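Local atomic coordinates of TarM (Staphylococcus aureus subsp. aureus 21178, PDB entry 4X7R), a protein that belongs to the GT-B clan of glycosyltransferases, pairing two parallel-sheet Rossmann-like domains with a large antiparallel sheet. Residues Phe5-Glu10 with Val39-Lys44; Asn202-Cys207 with Phe231-Asn236. The protein carries 1 engineered substitution. All coordinates share one frame; numbering follows the deposited sequence.

Contact 1 of 2, residues Phe5-Glu10 with Val39-Lys44; sequences FMMVHE and VTFDYK. With SUS (2-deoxy-3,6-di-O-sulfo-2-(sulfoamino)-alpha-D-glucopyranose), chain C; BDP (beta-D-glucopyranuronic acid), chain B.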
# COMPACT_ATOMS: atom_id res chain seq x y z
N PHE A 5 1.77 6.79 16.31
CA PHE A 5 2.55 5.84 15.52
C PHE A 5 1.56 4.98 14.77
O PHE A 5 0.73 4.30 15.37
CB PHE A 5 3.47 4.98 16.41
CG PHE A 5 4.43 5.80 17.25
CD1 PHE A 5 4.02 6.33 18.47
CD2 PHE A 5 5.74 6.02 16.82
CE1 PHE A 5 4.91 7.09 19.25
CE2 PHE A 5 6.62 6.79 17.59
CZ PHE A 5 6.20 7.32 18.80
N MET A 6 1.60 5.09 13.45
CA MET A 6 0.65 4.46 12.54
C MET A 6 1.33 3.38 11.77
O MET A 6 2.25 3.65 11.01
CB MET A 6 0.00 5.52 11.64
CG MET A 6 -0.54 6.68 12.42
SD MET A 6 -1.42 7.97 11.50
CE MET A 6 -0.37 8.23 10.10
N MET A 7 0.90 2.15 12.00
CA MET A 7 1.53 0.95 11.51
C MET A 7 0.96 0.33 10.28
O MET A 7 -0.26 0.16 10.14
CB MET A 7 1.61 -0.07 12.64
CG MET A 7 2.46 0.42 13.79
SD MET A 7 1.92 -0.36 15.32
CE MET A 7 1.87 -2.02 14.80
N VAL A 8 1.86 0.01 9.38
CA VAL A 8 1.57 -0.64 8.10
C VAL A 8 2.78 -1.51 7.71
O VAL A 8 3.89 -1.30 8.22
CB VAL A 8 1.21 0.44 7.02
CG1 VAL A 8 2.41 1.30 6.60
CG2 VAL A 8 0.53 -0.18 5.82
N HIS A 9 2.57 -2.50 6.84
CA HIS A 9 3.64 -3.36 6.37
C HIS A 9 4.82 -2.55 5.79
O HIS A 9 5.94 -2.70 6.27
CB HIS A 9 3.08 -4.32 5.30
CG HIS A 9 4.13 -5.10 4.59
ND1 HIS A 9 5.11 -5.79 5.29
CD2 HIS A 9 4.30 -5.31 3.27
CE1 HIS A 9 5.87 -6.35 4.37
NE2 HIS A 9 5.42 -6.11 3.14
N GLU A 10 4.55 -1.71 4.77
CA GLU A 10 5.57 -0.94 4.05
C GLU A 10 4.98 0.32 3.46
O GLU A 10 3.75 0.48 3.41
CB GLU A 10 6.09 -1.78 2.86
CG GLU A 10 5.09 -1.93 1.70
CD GLU A 10 5.61 -2.57 0.43
OE1 GLU A 10 6.67 -2.14 -0.08
OE2 GLU A 10 4.91 -3.45 -0.10
N VAL A 39 5.10 3.71 11.04
CA VAL A 39 6.00 2.60 11.42
C VAL A 39 5.81 1.48 10.39
O VAL A 39 4.68 1.03 10.21
CB VAL A 39 5.76 2.08 12.86
CG1 VAL A 39 6.79 1.00 13.23
CG2 VAL A 39 5.75 3.23 13.87
N THR A 40 6.89 1.06 9.71
CA THR A 40 6.89 -0.03 8.73
C THR A 40 7.75 -1.19 9.23
O THR A 40 8.57 -1.00 10.14
CB THR A 40 7.25 0.45 7.33
OG1 THR A 40 8.61 0.93 7.32
CG2 THR A 40 6.28 1.50 6.80
N PHE A 41 7.55 -2.40 8.65
CA PHE A 41 8.23 -3.61 9.10
C PHE A 41 8.95 -4.37 7.99
O PHE A 41 9.62 -5.34 8.29
CB PHE A 41 7.23 -4.53 9.87
CG PHE A 41 6.52 -3.82 11.01
CD1 PHE A 41 7.14 -3.64 12.24
CD2 PHE A 41 5.22 -3.31 10.84
CE1 PHE A 41 6.50 -2.96 13.28
CE2 PHE A 41 4.59 -2.63 11.88
CZ PHE A 41 5.23 -2.45 13.09
N ASP A 42 8.85 -3.93 6.74
CA ASP A 42 9.53 -4.64 5.67
C ASP A 42 11.00 -4.21 5.55
O ASP A 42 11.43 -3.19 6.12
CB ASP A 42 8.82 -4.35 4.32
CG ASP A 42 8.97 -2.90 3.90
OD1 ASP A 42 8.82 -2.01 4.77
OD2 ASP A 42 9.21 -2.65 2.70
N TYR A 43 11.73 -4.94 4.72
CA TYR A 43 13.11 -4.68 4.43
C TYR A 43 13.22 -4.15 3.01
O TYR A 43 12.75 -4.79 2.06
CB TYR A 43 13.95 -5.99 4.57
CG TYR A 43 15.39 -5.73 4.19
CD1 TYR A 43 16.25 -5.06 5.05
CD2 TYR A 43 15.87 -6.05 2.92
CE1 TYR A 43 17.56 -4.78 4.69
CE2 TYR A 43 17.17 -5.76 2.53
CZ TYR A 43 18.02 -5.13 3.42
OH TYR A 43 19.29 -4.80 3.02
N LYS A 44 13.86 -3.01 2.85
CA LYS A 44 14.20 -2.45 1.54
C LYS A 44 15.65 -2.01 1.67
O LYS A 44 16.04 -1.51 2.72
CB LYS A 44 13.32 -1.24 1.17
CG LYS A 44 11.93 -1.60 0.69
CD LYS A 44 11.23 -0.39 0.04
CE LYS A 44 9.85 -0.74 -0.47
NZ LYS A 44 8.85 -0.83 0.63
N2 SUS C . 4.58 -9.19 7.54
C1 SUS C . 4.75 -10.59 5.52
S1 SUS C . 6.09 -8.35 7.87
C2 SUS C . 4.35 -9.24 6.08
S2 SUS C . 3.83 -9.09 0.24
C3 SUS C . 2.88 -8.93 5.74
O3 SUS C . 2.52 -7.60 6.17
S3 SUS C . 1.48 -7.45 7.28
C4 SUS C . 2.58 -9.09 4.24
O4 SUS C . 1.17 -9.02 4.13
C5 SUS C . 3.11 -10.47 3.72
O5 SUS C . 4.52 -10.62 4.09
C6 SUS C . 3.11 -10.61 2.20
O6 SUS C . 3.91 -9.55 1.68
O1S SUS C . 5.94 -6.88 7.48
O2S SUS C . 6.37 -8.52 9.36
O3S SUS C . 7.23 -8.96 7.05
O4S SUS C . 4.63 -7.79 0.12
O5S SUS C . 4.42 -10.18 -0.66
O6S SUS C . 2.37 -8.82 -0.15
O7S SUS C . 0.23 -8.17 6.82
O8S SUS C . 1.16 -5.98 7.55
O9S SUS C . 1.99 -8.09 8.57
C1 BDP B . 0.81 -8.26 2.97
C2 BDP B . -0.46 -8.89 2.35
C3 BDP B . -0.96 -8.05 1.17
C4 BDP B . -1.04 -6.52 1.55
C5 BDP B . 0.31 -6.07 2.20
C6 BDP B . 0.31 -4.58 2.62
O2 BDP B . -0.16 -10.21 1.90
O3 BDP B . -2.26 -8.54 0.76
O4 BDP B . -1.22 -5.79 0.34
O5 BDP B . 0.59 -6.89 3.36
O6A BDP B . -0.39 -4.27 3.62
O6B BDP B . 1.07 -3.81 1.99

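Contact 2 of 2, residues Asn202-Cys207 with Phe231-Asn236; sequences NNLALC and FPKMFN. With SUS (2-deoxy-3,6-di-O-sulfo-2-(sulfoamino)-alpha-D-glucopyranose), chain C; IDS (2-O-sulfo-alpha-L-idopyranuronic acid), chain D; ZDO (methyl 2-deoxy-6-O-sulfo-2-(sulfoamino)-alpha-D-glucopyranoside), chain E.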
# COMPACT_ATOMS: atom_id res chain seq x y z
N ASN A 202 11.16 -15.29 16.23
CA ASN A 202 10.64 -15.05 14.88
C ASN A 202 10.51 -13.53 14.65
O ASN A 202 10.85 -12.76 15.53
CB ASN A 202 9.29 -15.80 14.64
CG ASN A 202 8.23 -15.52 15.69
OD1 ASN A 202 8.23 -14.50 16.38
ND2 ASN A 202 7.33 -16.46 15.89
N ASN A 203 10.08 -13.12 13.45
CA ASN A 203 9.92 -11.72 13.06
C ASN A 203 8.90 -10.94 13.91
O ASN A 203 9.13 -9.78 14.24
CB ASN A 203 9.55 -11.61 11.58
CG ASN A 203 9.66 -10.22 11.05
OD1 ASN A 203 10.73 -9.60 11.09
ND2 ASN A 203 8.55 -9.67 10.64
N LEU A 204 7.80 -11.59 14.30
CA LEU A 204 6.77 -10.95 15.14
C LEU A 204 7.39 -10.56 16.47
O LEU A 204 7.23 -9.43 16.88
CB LEU A 204 5.55 -11.88 15.29
CG LEU A 204 4.50 -11.55 16.35
CD1 LEU A 204 3.75 -10.25 16.01
CD2 LEU A 204 3.52 -12.72 16.49
N ALA A 205 8.17 -11.48 17.11
CA ALA A 205 8.89 -11.20 18.36
C ALA A 205 9.84 -10.01 18.20
O ALA A 205 9.90 -9.17 19.09
CB ALA A 205 9.69 -12.43 18.82
N LEU A 206 10.59 -9.95 17.08
CA LEU A 206 11.52 -8.84 16.80
C LEU A 206 10.71 -7.53 16.71
O LEU A 206 11.05 -6.55 17.39
CB LEU A 206 12.28 -9.11 15.47
CG LEU A 206 13.15 -7.94 14.93
CD1 LEU A 206 14.40 -7.80 15.73
CD2 LEU A 206 13.49 -8.11 13.45
N CYS A 207 9.62 -7.54 15.91
CA CYS A 207 8.75 -6.36 15.73
C CYS A 207 8.06 -5.91 16.98
O CYS A 207 7.97 -4.71 17.22
CB CYS A 207 7.77 -6.58 14.59
SG CYS A 207 8.58 -6.72 12.98
N PHE A 231 -1.61 -6.16 12.78
CA PHE A 231 -2.28 -6.06 14.09
C PHE A 231 -1.60 -6.84 15.21
O PHE A 231 -1.44 -6.23 16.28
CB PHE A 231 -3.79 -6.35 14.00
CG PHE A 231 -4.55 -6.15 15.29
CD1 PHE A 231 -5.04 -4.89 15.64
CD2 PHE A 231 -4.84 -7.22 16.13
CE1 PHE A 231 -5.78 -4.72 16.80
CE2 PHE A 231 -5.58 -7.04 17.30
CZ PHE A 231 -6.04 -5.80 17.63
N PRO A 232 -1.17 -8.12 15.03
CA PRO A 232 -0.46 -8.83 16.13
C PRO A 232 0.79 -8.14 16.66
O PRO A 232 1.07 -8.26 17.84
CB PRO A 232 -0.12 -10.21 15.53
CG PRO A 232 -1.15 -10.40 14.42
CD PRO A 232 -1.31 -9.01 13.84
N LYS A 233 1.53 -7.38 15.82
CA LYS A 233 2.72 -6.64 16.29
C LYS A 233 2.35 -5.64 17.35
O LYS A 233 3.02 -5.60 18.39
CB LYS A 233 3.48 -5.96 15.14
CG LYS A 233 3.97 -6.97 14.12
CD LYS A 233 4.43 -6.30 12.87
CE LYS A 233 5.11 -7.29 11.97
NZ LYS A 233 4.17 -7.83 10.96
N MET A 234 1.25 -4.87 17.13
CA MET A 234 0.77 -3.89 18.09
C MET A 234 0.11 -4.61 19.27
O MET A 234 0.38 -4.28 20.42
CB MET A 234 -0.26 -2.91 17.44
CG MET A 234 -0.86 -1.88 18.43
SD MET A 234 -2.23 -0.92 17.76
CE MET A 234 -3.52 -2.19 17.63
N PHE A 235 -0.80 -5.54 18.97
CA PHE A 235 -1.56 -6.28 19.98
C PHE A 235 -0.67 -6.97 21.04
O PHE A 235 -0.97 -6.87 22.23
CB PHE A 235 -2.53 -7.28 19.32
CG PHE A 235 -3.57 -7.83 20.27
CD1 PHE A 235 -4.51 -6.99 20.88
CD2 PHE A 235 -3.63 -9.19 20.55
CE1 PHE A 235 -5.46 -7.50 21.77
CE2 PHE A 235 -4.61 -9.71 21.42
CZ PHE A 235 -5.51 -8.86 22.02
N ASN A 236 0.40 -7.66 20.62
CA ASN A 236 1.29 -8.41 21.51
C ASN A 236 2.28 -7.57 22.35
O ASN A 236 2.98 -8.16 23.19
CB ASN A 236 2.04 -9.49 20.74
CG ASN A 236 1.17 -10.53 20.09
OD1 ASN A 236 0.00 -10.71 20.41
ND2 ASN A 236 1.72 -11.26 19.14
N2 SUS C . 4.58 -9.19 7.54
C1 SUS C . 4.75 -10.59 5.52
S1 SUS C . 6.09 -8.35 7.87
C2 SUS C . 4.35 -9.24 6.08
S2 SUS C . 3.83 -9.09 0.24
C3 SUS C . 2.88 -8.93 5.74
O3 SUS C . 2.52 -7.60 6.17
S3 SUS C . 1.48 -7.45 7.28
C4 SUS C . 2.58 -9.09 4.24
O4 SUS C . 1.17 -9.02 4.13
C5 SUS C . 3.11 -10.47 3.72
O5 SUS C . 4.52 -10.62 4.09
C6 SUS C . 3.11 -10.61 2.20
O6 SUS C . 3.91 -9.55 1.68
O1S SUS C . 5.94 -6.88 7.48
O2S SUS C . 6.37 -8.52 9.36
O3S SUS C . 7.23 -8.96 7.05
O4S SUS C . 4.63 -7.79 0.12
O5S SUS C . 4.42 -10.18 -0.66
O6S SUS C . 2.37 -8.82 -0.15
O7S SUS C . 0.23 -8.17 6.82
O8S SUS C . 1.16 -5.98 7.55
O9S SUS C . 1.99 -8.09 8.57
C1 IDS D . 3.80 -14.25 8.55
C2 IDS D . 5.06 -13.36 8.52
C3 IDS D . 5.61 -13.17 7.06
C4 IDS D . 4.51 -12.90 6.03
C5 IDS D . 3.35 -13.93 6.17
C6 IDS D . 2.21 -13.65 5.19
O2 IDS D . 4.75 -12.08 9.14
O3 IDS D . 6.36 -14.32 6.63
O4 IDS D . 3.99 -11.60 6.23
O5 IDS D . 2.85 -13.84 7.53
O6A IDS D . 1.10 -13.33 5.69
O6B IDS D . 2.47 -13.75 3.96
S IDS D . 5.02 -11.79 10.63
O1S IDS D . 4.54 -12.92 11.56
O2S IDS D . 6.52 -11.59 10.81
O3S IDS D . 4.26 -10.53 11.05
C1 ZDO E . 2.94 -19.51 9.47
C1M ZDO E . 4.43 -20.85 10.76
C2 ZDO E . 2.65 -19.01 8.04
C3 ZDO E . 3.42 -17.74 7.74
C4 ZDO E . 3.22 -16.63 8.81
C5 ZDO E . 3.44 -17.23 10.24
C6 ZDO E . 3.05 -16.24 11.36
O1 ZDO E . 4.29 -20.04 9.59
N2 ZDO E . 2.98 -20.02 7.02
S2 ZDO E . 1.59 -21.00 6.57
OSA ZDO E . 0.94 -21.54 7.85
OSB ZDO E . 2.12 -22.10 5.64
OSC ZDO E . 0.57 -20.13 5.83
O3 ZDO E . 3.05 -17.28 6.43
O4 ZDO E . 4.22 -15.63 8.54
O5 ZDO E . 2.63 -18.44 10.41
O6 ZDO E . 3.09 -16.89 12.65
S6 ZDO E . 4.37 -16.98 13.51
OS1 ZDO E . 4.18 -18.11 14.54
OS2 ZDO E . 4.57 -15.66 14.26
OS3 ZDO E . 5.61 -17.30 12.65

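Contact 1 of 2, residues Phe5-Glu10 with Val39-Lys44
Met6 and Val8 clasp Val39 by its main chain: Val39 N donates to Met6 O (2.9 Å), and Val8 N to Val39 O (3.1 Å, N-H...O 169°). This parallel bridge joins the two strands of a beta-alpha-beta unit. Beyond it His9 O accepts Phe41 N (2.9 Å) and, weakly, Asp42 N.

Among the apolar contacts, Met7 and Val39 lie side by side, pointing the same way. Met7 bends at its end (chi3 49°), carrying CE to Phe41 CZ at 3.8 Å, while Phe5 CB meets Val39 CG2.

Charge gathers at the far end. Lys44 NZ bridges two carboxylates, reaching the anti lone pair of Glu10 OE1 at 2.6 Å and the syn side of Asp42 OD2 at 2.8 Å; Leu11 O is another partner, and Tyr47 binds Asp42 OD1.

SUS C4 lies over the centre of one face of the His9 ring and Glu10 CB toward the rim of the other, and His9 ND1 donates to an N-sulfo oxygen of SUS (O1S, 2.6 Å). The lysine probably offsets the repulsion between the two acids, tying the loops after the two strands together beside the residues that touch the glycan.

Contact 2 of 2, residues Asn202-Cys207 with Phe231-Asn236
Lys233 NZ is gripped by the O-sulfate of IDS and the N-sulfo group of SUS, donating to O3S of IDS at 2.7 Å and to O2S of SUS at 2.8 Å. Its alkyl chain travels beside helix 203-214 to get there: CD lies against Cys207 CB, and CE comes within 3.7 Å of Cys207 SG. The turn occurs at the last torsion (chi4 96°), which swings NZ out of line with the extended chain.

Asn203 approaches the same sulfo groups from the other helix. Its amide ND2 donates to IDS O2S at 2.8 Å (N-H...O 161°), and SUS O2S also lies close to ND2. Leu204 N, in the first turn of its helix, is near IDS O2S as well, so the positive end of the helix would probably add to the attraction for the sulfo group.

Both helices belong to the domain built on the seven-stranded parallel sheet, one of the two parallel-sheet domains of this GT-B protein, and the axes of the segments 203-207 and 231-235 cross at -49°, 9.2 Å apart at closest approach. The start of helix 203-214 is capped by Asn202, whose OD1 accepts from Ala205 N at 3.1 Å.

Away from the sulfo groups, Leu204 carries most of the apolar packing. It sends CD1 against the backbone between Pro232 and Lys233, 3.6 Å from Lys233 N, where it also touches Pro232 CB and Lys233 CG. Its second methyl, CD2, meets Asn236 ND2 at 3.5 Å, the two side chains crossing at about a right angle. Phe231 and Phe235 pack against Tyr268 of helix 264-271, and Met234, pointing away from helix 203-214, rests on strand 221-225.

How the contacts relate
Contact 1 closes before contact 2 opens along the chain, and their centres are 12 Å apart. Strands 3-7 and 36-40 are neighbours in the seven-stranded parallel sheet; strand 221-225, next to 3-7 on its other side, precedes helix 231-235 of contact 2. Helix 203-214 packs on Met7, Val39 and Phe41, so one helix serves both contacts. They meet directly where Phe41 CD1 touches Cys207 SG at 3.5 Å and Met7 CE touches Met234 CB at 3.5 Å. Both contacts hold SUS, joined there by Ser230 OG, and together they supply six of the fifteen residues of the glycan pocket.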